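Local coordinates for protein carboxylesterase (PDB 5GMX) that hydrolyses carboxylic esters as a family VIII carboxylesterase and also acts on oxyimino cephalosporins, probably through the serine mechanism of class C beta-lactamase relatives, at residues F26-E31 with G376-E381; D200-L205 with D210-E215. All blocks are in the same frame, centred on the assembly; numbering follows the deposited sequence.

Overall arrangement
From the N terminus, helix 16-27 gives way to the loop 28-31, which leads into strand 33-40 of the seven-stranded antiparallel sheet. Interaction 1 joins this region to helix 374-385, the last helix of the chain, and so closes a loop of 344 residues that takes in most of the beta-lactamase-like fold. Interaction 2 is nested inside that loop: residues 200-205, which carry edge strand 201-202 of the small three-stranded sheet, meet residues 210-215 after only four intervening residues. The centres of interaction 1 and interaction 2 lie about 23 Å apart. Interaction 1 and interaction 2 do not touch, their nearest atoms being about 10 Å apart. Interaction 1 ties the end of the first helix to the last helix; interaction 2 is a local fold-back.

Interaction 1: residues F26-E31 with G376-E381; sequences FKDGKE and GVRLIE
The guanidinium of Arg378 and the carboxylate of Asp28 are the flat groups that meet here, and they do so edge to oxygen rather than face to face. Asp28 OD2 lies at the guanidinium edge, in its plane, where Arg378 NH1 donates to it at 3.3 Å. The N-H...O angle is 160°. Seen from the acceptor the geometry is less regular: NH1 reaches OD2 from 51° above the carboxylate plane, and the two planes are 67° apart. This is therefore a single-bond (monodentate) salt bridge rather than a bidentate, coplanar one. A second flat group, the Phe26 ring, carries Glu31 CB of its own segment on one face, 3.7 Å above the plane and nearer the ring's margin than its centre, while its contact with Phe22 is edge-to-face.

In the beta-lactamase-like fold of this enzyme the bridge joins the residue just after helix 16-27 to helix 374-385. Helix 374-385 packs on strands 33-40 and 357-363 through Leu379 and Ile380, and helix 16-27 meets strand 33-40 through Phe26 on Ala34. Asp28 is the first residue to leave helical geometry, and Gly29 N still bonds back to Phe26 O at 3.0 Å. From the other helix, Arg378 sets out with CG anti to the backbone N and bends at chi3, coming from the direction opposite to Asp28; its side chain also lies against Ala21, Ala24 and Asn25. Both bridging residues are exposed, and the segments bury just 54 Å² between them. Glu31 OE1, buried, forms a salt bridge with Arg375 NH1 of the same helix as Arg378.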
ATOM      1  N   PHE A  26     -11.040 -19.720  -6.917  1.00 34.00           N
ATOM      2  CA  PHE A  26     -10.151 -20.777  -7.386  1.00 31.43           C
ATOM      3  C   PHE A  26     -10.866 -21.676  -8.391  1.00 40.45           C
ATOM      4  O   PHE A  26     -10.278 -22.104  -9.386  1.00 40.57           O
ATOM      5  CB  PHE A  26      -9.644 -21.612  -6.218  1.00 30.89           C
ATOM      6  CG  PHE A  26      -8.611 -20.922  -5.373  1.00 32.10           C
ATOM      7  CD1 PHE A  26      -7.260 -21.071  -5.644  1.00 22.91           C
ATOM      8  CD2 PHE A  26      -8.994 -20.139  -4.292  1.00 27.27           C
ATOM      9  CE1 PHE A  26      -6.311 -20.445  -4.852  1.00 28.40           C
ATOM     10  CE2 PHE A  26      -8.052 -19.511  -3.501  1.00 25.76           C
ATOM     11  CZ  PHE A  26      -6.709 -19.665  -3.777  1.00 22.33           C
ATOM     12  N   LYS A  27     -12.140 -21.957  -8.123  1.00 40.95           N
ATOM     13  CA  LYS A  27     -12.887 -22.915  -8.930  1.00 45.47           C
ATOM     14  C   LYS A  27     -13.052 -22.411 -10.352  1.00 42.71           C
ATOM     15  O   LYS A  27     -13.110 -23.199 -11.293  1.00 50.91           O
ATOM     16  CB  LYS A  27     -14.254 -23.201  -8.302  1.00 42.19           C
ATOM     17  CG  LYS A  27     -14.189 -24.147  -7.126  1.00 42.37           C
ATOM     18  CD  LYS A  27     -15.416 -24.022  -6.233  1.00 53.05           C
ATOM     19  CE  LYS A  27     -15.190 -24.740  -4.907  1.00 53.80           C
ATOM     20  NZ  LYS A  27     -16.383 -24.693  -4.016  1.00 67.43           N
ATOM     21  N   ASP A  28     -13.101 -21.089 -10.499  1.00 49.04           N
ATOM     22  CA  ASP A  28     -13.277 -20.451 -11.800  1.00 42.74           C
ATOM     23  C   ASP A  28     -11.957 -20.284 -12.547  1.00 46.13           C
ATOM     24  O   ASP A  28     -11.909 -19.641 -13.597  1.00 58.31           O
ATOM     25  CB  ASP A  28     -13.952 -19.088 -11.623  1.00 50.05           C
ATOM     26  CG  ASP A  28     -15.238 -19.172 -10.810  1.00 58.24           C
ATOM     27  OD1 ASP A  28     -15.458 -20.212 -10.147  1.00 57.83           O
ATOM     28  OD2 ASP A  28     -16.027 -18.199 -10.829  1.00 58.76           O
ATOM     29  N   GLY A  29     -10.889 -20.861 -12.002  1.00 41.16           N
ATOM     30  CA  GLY A  29      -9.577 -20.797 -12.623  1.00 40.40           C
ATOM     31  C   GLY A  29      -8.904 -19.433 -12.576  1.00 45.23           C
ATOM     32  O   GLY A  29      -7.876 -19.225 -13.220  1.00 45.64           O
ATOM     33  N   LYS A  30      -9.472 -18.502 -11.811  1.00 39.45           N
ATOM     34  CA  LYS A  30      -8.954 -17.135 -11.737  1.00 45.63           C
ATOM     35  C   LYS A  30      -7.765 -16.936 -10.787  1.00 41.59           C
ATOM     36  O   LYS A  30      -7.254 -15.819 -10.658  1.00 34.96           O
ATOM     37  CB  LYS A  30     -10.070 -16.165 -11.333  1.00 45.92           C
ATOM     38  CG  LYS A  30     -11.110 -15.907 -12.410  1.00 56.78           C
ATOM     39  CD  LYS A  30     -12.005 -14.742 -12.009  1.00 64.83           C
ATOM     40  CE  LYS A  30     -12.770 -14.177 -13.199  1.00 69.36           C
ATOM     41  NZ  LYS A  30     -13.421 -12.869 -12.873  1.00 62.85           N
ATOM     42  N   GLU A  31      -7.309 -18.004 -10.142  1.00 33.77           N
ATOM     43  CA  GLU A  31      -6.251 -17.874  -9.146  1.00 30.52           C
ATOM     44  C   GLU A  31      -5.183 -18.933  -9.358  1.00 28.73           C
ATOM     45  O   GLU A  31      -5.452 -20.009  -9.889  1.00 30.88           O
ATOM     46  CB  GLU A  31      -6.821 -18.028  -7.727  1.00 30.57           C
ATOM     47  CG  GLU A  31      -7.724 -16.898  -7.214  1.00 34.09           C
ATOM     48  CD  GLU A  31      -6.983 -15.665  -6.716  1.00 34.26           C
ATOM     49  OE1 GLU A  31      -5.842 -15.400  -7.163  1.00 33.86           O
ATOM     50  OE2 GLU A  31      -7.559 -14.961  -5.854  1.00 33.71           O
ATOM     51  N   GLY A 376     -11.725  -9.440  -5.786  1.00 27.81           N
ATOM     52  CA  GLY A 376     -11.918  -8.544  -4.663  1.00 24.10           C
ATOM     53  C   GLY A 376     -13.358  -8.117  -4.492  1.00 23.04           C
ATOM     54  O   GLY A 376     -13.852  -8.053  -3.371  1.00 25.25           O
ATOM     55  N   VAL A 377     -14.029  -7.816  -5.600  1.00 25.20           N
ATOM     56  CA  VAL A 377     -15.437  -7.436  -5.559  1.00 23.47           C
ATOM     57  C   VAL A 377     -16.270  -8.529  -4.899  1.00 25.37           C
ATOM     58  O   VAL A 377     -17.106  -8.253  -4.032  1.00 21.80           O
ATOM     59  CB  VAL A 377     -15.988  -7.156  -6.965  1.00 27.57           C
ATOM     60  CG1 VAL A 377     -17.479  -6.880  -6.902  1.00 21.61           C
ATOM     61  CG2 VAL A 377     -15.240  -5.988  -7.606  1.00 24.24           C
ATOM     62  N   ARG A 378     -16.003  -9.771  -5.297  1.00 26.40           N
ATOM     63  CA  ARG A 378     -16.697 -10.935  -4.757  1.00 30.34           C
ATOM     64  C   ARG A 378     -16.466 -11.083  -3.260  1.00 25.36           C
ATOM     65  O   ARG A 378     -17.412 -11.323  -2.483  1.00 24.32           O
ATOM     66  CB  ARG A 378     -16.238 -12.204  -5.480  1.00 29.84           C
ATOM     67  CG  ARG A 378     -17.059 -13.436  -5.164  1.00 40.57           C
ATOM     68  CD  ARG A 378     -16.607 -14.622  -6.012  1.00 48.12           C
ATOM     69  NE  ARG A 378     -17.710 -15.532  -6.317  1.00 61.75           N
ATOM     70  CZ  ARG A 378     -17.698 -16.409  -7.319  1.00 66.42           C
ATOM     71  NH1 ARG A 378     -16.641 -16.491  -8.116  1.00 64.08           N
ATOM     72  NH2 ARG A 378     -18.744 -17.201  -7.528  1.00 63.41           N
ATOM     73  N   LEU A 379     -15.200 -10.970  -2.861  1.00 20.72           N
ATOM     74  CA  LEU A 379     -14.857 -11.095  -1.445  1.00 20.72           C
ATOM     75  C   LEU A 379     -15.505 -10.013  -0.590  1.00 22.63           C
ATOM     76  O   LEU A 379     -15.963 -10.285   0.533  1.00 20.64           O
ATOM     77  CB  LEU A 379     -13.344 -11.060  -1.270  1.00 24.30           C
ATOM     78  CG  LEU A 379     -12.636 -12.289  -1.830  1.00 19.14           C
ATOM     79  CD1 LEU A 379     -11.148 -12.012  -1.965  1.00 21.38           C
ATOM     80  CD2 LEU A 379     -12.885 -13.490  -0.929  1.00 19.40           C
ATOM     81  N   ILE A 380     -15.499  -8.783  -1.107  1.00 24.13           N
ATOM     82  CA  ILE A 380     -16.093  -7.636  -0.422  1.00 21.32           C
ATOM     83  C   ILE A 380     -17.606  -7.805  -0.265  1.00 26.36           C
ATOM     84  O   ILE A 380     -18.170  -7.570   0.823  1.00 23.47           O
ATOM     85  CB  ILE A 380     -15.801  -6.310  -1.171  1.00 23.42           C
ATOM     86  CG1 ILE A 380     -14.322  -5.930  -1.045  1.00 21.69           C
ATOM     87  CG2 ILE A 380     -16.639  -5.182  -0.614  1.00 20.16           C
ATOM     88  CD1 ILE A 380     -13.884  -4.822  -1.996  1.00 17.87           C
ATOM     89  N   GLU A 381     -18.269  -8.225  -1.339  1.00 22.95           N
ATOM     90  CA  GLU A 381     -19.711  -8.422  -1.255  1.00 31.36           C
ATOM     91  C   GLU A 381     -20.041  -9.506  -0.218  1.00 25.50           C
ATOM     92  O   GLU A 381     -20.933  -9.327   0.638  1.00 28.51           O
ATOM     93  CB  GLU A 381     -20.300  -8.790  -2.622  1.00 31.19           C
ATOM     94  CG  GLU A 381     -21.806  -8.519  -2.699  1.00 46.61           C
ATOM     95  CD  GLU A 381     -22.520  -9.333  -3.768  1.00 65.65           C
ATOM     96  OE1 GLU A 381     -22.012  -9.398  -4.909  1.00 78.01           O
ATOM     97  OE2 GLU A 381     -23.603  -9.893  -3.469  1.00 65.97           O
TER

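Interaction 2: residues D200-L205 with D210-E215; sequences DYYIGL and DHRVAE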
ATOM      1  N   ASP A 200       4.329 -10.720   8.703  1.00 14.64           N
ATOM      2  CA  ASP A 200       3.483 -10.932   7.534  1.00 15.88           C
ATOM      3  C   ASP A 200       3.437  -9.716   6.587  1.00 18.13           C
ATOM      4  O   ASP A 200       2.659  -9.704   5.632  1.00 15.59           O
ATOM      5  CB  ASP A 200       2.061 -11.309   7.959  1.00 14.52           C
ATOM      6  CG  ASP A 200       1.930 -12.788   8.353  1.00 27.49           C
ATOM      7  OD1 ASP A 200       2.619 -13.655   7.755  1.00 28.30           O
ATOM      8  OD2 ASP A 200       1.111 -13.088   9.250  1.00 24.23           O
ATOM      9  N   TYR A 201       4.252  -8.700   6.855  1.00 12.05           N
ATOM     10  CA  TYR A 201       4.432  -7.597   5.903  1.00 13.88           C
ATOM     11  C   TYR A 201       5.776  -6.903   6.097  1.00 14.36           C
ATOM     12  O   TYR A 201       6.078  -6.389   7.179  1.00 15.76           O
ATOM     13  CB  TYR A 201       3.299  -6.566   6.009  1.00 10.97           C
ATOM     14  CG  TYR A 201       3.124  -5.786   4.724  1.00 13.50           C
ATOM     15  CD1 TYR A 201       3.959  -4.724   4.407  1.00 12.85           C
ATOM     16  CD2 TYR A 201       2.145  -6.129   3.821  1.00 16.98           C
ATOM     17  CE1 TYR A 201       3.814  -4.022   3.216  1.00 16.52           C
ATOM     18  CE2 TYR A 201       1.991  -5.434   2.627  1.00 19.28           C
ATOM     19  CZ  TYR A 201       2.820  -4.383   2.331  1.00 20.52           C
ATOM     20  OH  TYR A 201       2.642  -3.702   1.135  1.00 15.47           O
ATOM     21  N   TYR A 202       6.562  -6.861   5.027  1.00 11.59           N
ATOM     22  CA  TYR A 202       7.903  -6.289   5.056  1.00 13.54           C
ATOM     23  C   TYR A 202       8.097  -5.224   3.971  1.00 11.67           C
ATOM     24  O   TYR A 202       7.630  -5.377   2.848  1.00 12.35           O
ATOM     25  CB  TYR A 202       8.967  -7.376   4.848  1.00 10.60           C
ATOM     26  CG  TYR A 202       8.956  -8.512   5.846  1.00 17.26           C
ATOM     27  CD1 TYR A 202       8.048  -9.558   5.732  1.00 11.90           C
ATOM     28  CD2 TYR A 202       9.882  -8.558   6.886  1.00 15.42           C
ATOM     29  CE1 TYR A 202       8.045 -10.605   6.648  1.00 15.15           C
ATOM     30  CE2 TYR A 202       9.890  -9.606   7.793  1.00 14.20           C
ATOM     31  CZ  TYR A 202       8.970 -10.621   7.671  1.00 17.37           C
ATOM     32  OH  TYR A 202       8.976 -11.672   8.570  1.00 17.79           O
ATOM     33  N   ILE A 203       8.803  -4.159   4.319  1.00 12.74           N
ATOM     34  CA  ILE A 203       9.332  -3.240   3.324  1.00 16.57           C
ATOM     35  C   ILE A 203      10.840  -3.325   3.437  1.00 13.94           C
ATOM     36  O   ILE A 203      11.430  -2.791   4.377  1.00 15.91           O
ATOM     37  CB  ILE A 203       8.834  -1.803   3.529  1.00 12.57           C
ATOM     38  CG1 ILE A 203       7.300  -1.770   3.507  1.00 11.54           C
ATOM     39  CG2 ILE A 203       9.406  -0.884   2.444  1.00 14.08           C
ATOM     40  CD1 ILE A 203       6.707  -0.456   3.975  1.00 15.87           C
ATOM     41  N   GLY A 204      11.455  -4.033   2.494  1.00 17.18           N
ATOM     42  CA  GLY A 204      12.835  -4.455   2.646  1.00 16.66           C
ATOM     43  C   GLY A 204      12.810  -5.819   3.312  1.00 17.24           C
ATOM     44  O   GLY A 204      12.687  -5.917   4.533  1.00 18.14           O
ATOM     45  N   LEU A 205      12.874  -6.877   2.512  1.00 16.54           N
ATOM     46  CA  LEU A 205      12.746  -8.229   3.049  1.00 17.43           C
ATOM     47  C   LEU A 205      14.102  -8.808   3.471  1.00 18.12           C
ATOM     48  O   LEU A 205      15.003  -8.945   2.640  1.00 19.92           O
ATOM     49  CB  LEU A 205      12.082  -9.143   2.016  1.00 16.52           C
ATOM     50  CG  LEU A 205      11.736 -10.541   2.525  1.00 18.96           C
ATOM     51  CD1 LEU A 205      10.575 -10.468   3.513  1.00 15.20           C
ATOM     52  CD2 LEU A 205      11.421 -11.460   1.372  1.00 18.27           C
ATOM     53  N   ASP A 210      13.419 -14.759   2.815  1.00 20.19           N
ATOM     54  CA  ASP A 210      13.225 -14.764   1.367  1.00 20.26           C
ATOM     55  C   ASP A 210      12.694 -16.088   0.827  1.00 20.54           C
ATOM     56  O   ASP A 210      12.063 -16.113  -0.223  1.00 20.04           O
ATOM     57  CB  ASP A 210      14.521 -14.407   0.640  1.00 18.89           C
ATOM     58  CG  ASP A 210      14.259 -13.878  -0.762  1.00 25.64           C
ATOM     59  OD1 ASP A 210      13.874 -12.695  -0.889  1.00 23.50           O
ATOM     60  OD2 ASP A 210      14.408 -14.647  -1.737  1.00 21.78           O
ATOM     61  N   HIS A 211      12.925 -17.180   1.548  1.00 15.31           N
ATOM     62  CA  HIS A 211      12.437 -18.486   1.123  1.00 20.79           C
ATOM     63  C   HIS A 211      10.907 -18.545   1.117  1.00 22.28           C
ATOM     64  O   HIS A 211      10.319 -19.465   0.544  1.00 19.36           O
ATOM     65  CB  HIS A 211      13.002 -19.591   2.031  1.00 19.95           C
ATOM     66  CG  HIS A 211      12.440 -19.583   3.422  1.00 21.47           C
ATOM     67  ND1 HIS A 211      12.953 -18.794   4.427  1.00 23.26           N
ATOM     68  CD2 HIS A 211      11.421 -20.282   3.975  1.00 22.73           C
ATOM     69  CE1 HIS A 211      12.260 -18.990   5.537  1.00 18.94           C
ATOM     70  NE2 HIS A 211      11.326 -19.888   5.290  1.00 26.01           N
ATOM     71  N   ARG A 212      10.266 -17.571   1.761  1.00 15.53           N
ATOM     72  CA  ARG A 212       8.809 -17.581   1.874  1.00 15.85           C
ATOM     73  C   ARG A 212       8.108 -16.973   0.661  1.00 16.69           C
ATOM     74  O   ARG A 212       6.889 -17.078   0.532  1.00 15.77           O
ATOM     75  CB  ARG A 212       8.372 -16.840   3.138  1.00 18.34           C
ATOM     76  CG  ARG A 212       8.887 -17.461   4.428  1.00 19.63           C
ATOM     77  CD  ARG A 212       8.779 -16.479   5.585  1.00 17.76           C
ATOM     78  NE  ARG A 212       7.415 -15.967   5.701  1.00 16.89           N
ATOM     79  CZ  ARG A 212       7.058 -14.962   6.489  1.00 15.07           C
ATOM     80  NH1 ARG A 212       7.959 -14.356   7.246  1.00 13.95           N
ATOM     81  NH2 ARG A 212       5.792 -14.574   6.523  1.00 17.71           N
ATOM     82  N   VAL A 213       8.863 -16.319  -0.219  1.00 17.75           N
ATOM     83  CA  VAL A 213       8.243 -15.586  -1.322  1.00 16.20           C
ATOM     84  C   VAL A 213       7.701 -16.511  -2.412  1.00 18.01           C
ATOM     85  O   VAL A 213       8.399 -17.395  -2.907  1.00 20.73           O
ATOM     86  CB  VAL A 213       9.227 -14.579  -1.958  1.00 17.78           C
ATOM     87  CG1 VAL A 213       8.553 -13.810  -3.081  1.00 20.53           C
ATOM     88  CG2 VAL A 213       9.723 -13.612  -0.910  1.00 17.01           C
ATOM     89  N   ALA A 214       6.441 -16.299  -2.775  1.00 14.84           N
ATOM     90  CA  ALA A 214       5.834 -17.014  -3.885  1.00 16.17           C
ATOM     91  C   ALA A 214       6.286 -16.383  -5.188  1.00 18.72           C
ATOM     92  O   ALA A 214       6.896 -15.322  -5.181  1.00 17.55           O
ATOM     93  CB  ALA A 214       4.322 -16.983  -3.781  1.00 15.36           C
ATOM     94  N   GLU A 215       5.962 -17.020  -6.305  1.00 24.18           N
ATOM     95  CA  GLU A 215       6.372 -16.520  -7.614  1.00 19.81           C
ATOM     96  C   GLU A 215       5.302 -15.622  -8.206  1.00 22.60           C
ATOM     97  O   GLU A 215       4.139 -16.016  -8.310  1.00 24.76           O
ATOM     98  CB  GLU A 215       6.670 -17.685  -8.558  1.00 24.20           C
ATOM     99  CG  GLU A 215       7.037 -17.274  -9.971  1.00 34.12           C
ATOM    100  CD  GLU A 215       7.070 -18.456 -10.932  1.00 44.55           C
ATOM    101  OE1 GLU A 215       6.631 -19.566 -10.543  1.00 43.26           O
ATOM    102  OE2 GLU A 215       7.553 -18.278 -12.071  1.00 41.80           O
TER
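Edge strand 201-202 of the small three-stranded antiparallel sheet runs into a short fold-back, and the returning residues 210-215 bring Arg212 to Asp200 and Tyr202, and Val213 to Leu205 just past the strand. Arg212 NH2 makes a long salt bridge of 3.5 Å to Asp200 OD1, and NH1 gives a weak hydrogen bond to Tyr202 OH, 3.2 Å away but bent to 129°. Both oxygens lie at the guanidinium edge, near its plane, although the carboxylate is turned 72° and the phenol ring 77° from that plane. A bend at chi3 turns the arginine toward this pair.

Beside the polar end, the side chains of Leu205 and Val213 run antiparallel alongside one another, CD2 of Leu205 meeting CG2 of Val213 at 3.6 Å. The same Leu205 CD2 touches Asp210 OD1, while Leu205 CD1 sits 3.4 Å above one face of the Tyr202 ring, toward its rim.

Partners outside the segments complete the network. NE of Arg212 bonds to Asp64 O, NH2 to Asn199 O, and NH1 pairs with Glu209; Asp200 OD2 is bridged by Arg273, and Asp210 by Arg256 and Arg259. All three guanidinium nitrogens of buried Arg212 thus have acceptors, which should fix the group's rotation, and the two nearby carboxylates, Asp200 and Glu209, would be expected to stabilise its positive charge.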